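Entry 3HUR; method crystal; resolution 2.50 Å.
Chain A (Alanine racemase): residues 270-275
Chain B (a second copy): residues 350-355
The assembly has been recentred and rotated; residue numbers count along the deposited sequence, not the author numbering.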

# COMPACT_ATOMS: atom_id res chain seq x y z
N SER A 270 -10.80 -25.10 -0.13
CA SER A 270 -9.40 -24.92 -0.48
C SER A 270 -8.48 -25.34 0.61
O SER A 270 -8.88 -25.48 1.74
CB SER A 270 -9.12 -23.46 -0.86
OG SER A 270 -9.34 -22.58 0.22
N TYR A 271 -7.22 -25.54 0.26
CA TYR A 271 -6.18 -25.89 1.21
C TYR A 271 -6.09 -24.85 2.33
O TYR A 271 -6.04 -23.65 2.08
CB TYR A 271 -4.81 -26.00 0.52
CG TYR A 271 -3.72 -26.45 1.46
CD1 TYR A 271 -3.89 -27.55 2.29
CD2 TYR A 271 -2.49 -25.79 1.51
CE1 TYR A 271 -2.89 -27.95 3.14
CE2 TYR A 271 -1.48 -26.20 2.36
CZ TYR A 271 -1.68 -27.28 3.16
OH TYR A 271 -0.71 -27.70 4.03
N GLY A 272 -6.13 -25.35 3.56
CA GLY A 272 -6.09 -24.51 4.75
C GLY A 272 -7.39 -23.82 5.14
O GLY A 272 -7.40 -22.98 6.05
N ALA A 273 -8.50 -24.18 4.49
CA ALA A 273 -9.70 -23.36 4.52
C ALA A 273 -10.62 -23.67 5.68
O ALA A 273 -10.93 -24.85 5.97
CB ALA A 273 -10.47 -23.50 3.19
N SER A 274 -11.09 -22.59 6.30
CA SER A 274 -12.15 -22.59 7.32
C SER A 274 -13.44 -23.24 6.82
O SER A 274 -14.02 -24.06 7.52
CB SER A 274 -12.46 -21.13 7.77
OG SER A 274 -13.12 -20.38 6.74
N GLU A 275 -13.87 -22.86 5.60
CA GLU A 275 -15.23 -23.15 5.05
C GLU A 275 -15.36 -24.45 4.25
O GLU A 275 -14.49 -24.76 3.45
CB GLU A 275 -15.70 -21.97 4.16
N GLU B 350 -7.73 -14.20 11.49
CA GLU B 350 -7.38 -15.05 10.36
C GLU B 350 -7.32 -16.47 10.95
O GLU B 350 -6.60 -16.68 11.92
CB GLU B 350 -6.00 -14.58 9.86
CG GLU B 350 -5.26 -15.35 8.69
CD GLU B 350 -4.01 -14.53 8.11
OE1 GLU B 350 -3.18 -13.99 8.90
OE2 GLU B 350 -3.85 -14.42 6.86
N VAL B 351 -8.11 -17.42 10.44
CA VAL B 351 -8.00 -18.83 10.83
C VAL B 351 -7.63 -19.77 9.66
O VAL B 351 -7.97 -19.54 8.53
CB VAL B 351 -9.28 -19.35 11.54
CG1 VAL B 351 -9.95 -18.24 12.40
CG2 VAL B 351 -10.23 -19.85 10.54
N ALA B 352 -6.92 -20.84 9.94
CA ALA B 352 -6.56 -21.78 8.90
C ALA B 352 -6.68 -23.15 9.50
O ALA B 352 -6.33 -23.35 10.65
CB ALA B 352 -5.17 -21.55 8.42
N ASN B 353 -7.22 -24.09 8.76
CA ASN B 353 -7.38 -25.44 9.29
C ASN B 353 -6.54 -26.40 8.49
O ASN B 353 -6.58 -26.40 7.26
CB ASN B 353 -8.86 -25.87 9.32
CG ASN B 353 -9.62 -25.24 10.50
OD1 ASN B 353 -9.71 -25.84 11.58
ND2 ASN B 353 -10.13 -24.01 10.30
N TYR B 354 -5.79 -27.21 9.19
CA TYR B 354 -4.97 -28.24 8.58
C TYR B 354 -5.18 -29.57 9.30
O TYR B 354 -5.84 -29.65 10.34
CB TYR B 354 -3.47 -27.85 8.63
CG TYR B 354 -3.18 -26.56 7.94
CD1 TYR B 354 -3.10 -26.53 6.57
CD2 TYR B 354 -3.02 -25.36 8.64
CE1 TYR B 354 -2.85 -25.34 5.90
CE2 TYR B 354 -2.75 -24.17 7.98
CZ TYR B 354 -2.69 -24.17 6.61
OH TYR B 354 -2.46 -23.05 5.89
N SER B 355 -4.60 -30.62 8.74
CA SER B 355 -4.82 -31.96 9.21
C SER B 355 -4.71 -32.06 10.74
O SER B 355 -5.63 -32.48 11.40
CB SER B 355 -3.83 -32.88 8.52
OG SER B 355 -4.07 -34.21 8.93

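Two copies of alanine racemase meet here, a strand of chain B running past a type II beta turn in chain A that extends from Ser A270 to Ala A273. The turn carries a weak hydrogen bond from Ala A273 N to Ser A270 O, 3.1 Å long, and leaves the carbonyl of Gly A272 free to face chain B.

Glu B350 stands out of reach, so the contact begins at Val B351. Its CB points sideways, and CG2 lies 3.8 Å from CB of Ser A274, a modest apolar touch that a branched aliphatic side chain readily supplies. At Ala B352 the backbone matters more: its CA sits 3.2 Å from O of Gly A272 in a CA-H...O contact. CB points away overall yet still lies 3.6 Å from O of Gly A272, and the methyl adds a little surface to a contact carried mainly by the backbone.

Asn B353 is the hub. Its backbone N donates to O of Gly A272 at 2.9 Å, with an N-H...O angle of 155°, the one hydrogen bond between the stretches. Its own O receives a CA-H...O contact from CA of Gly A272 at 3.2 Å, so the two residues engage each other through main chain alone. The side chain extends the contact, with ND2 3.9 Å from CA of Ser A274, while OD1 is hydrogen-bonded elsewhere in the structure.

Tyr B354 closes the contact. Its ring presents an edge to the face of Tyr A271 in an offset edge-to-face pair, with centroids 5.2 Å apart and planes at 66°; CE1 comes within 3.6 Å of CZ of Tyr A271. The same CE1 lies 3.5 Å from CA of Gly A272. Glycine suits this position twice over: its positive phi of 79° favours it, and an ideal CB would fall 2.9 Å from OH of Tyr B354, a clash.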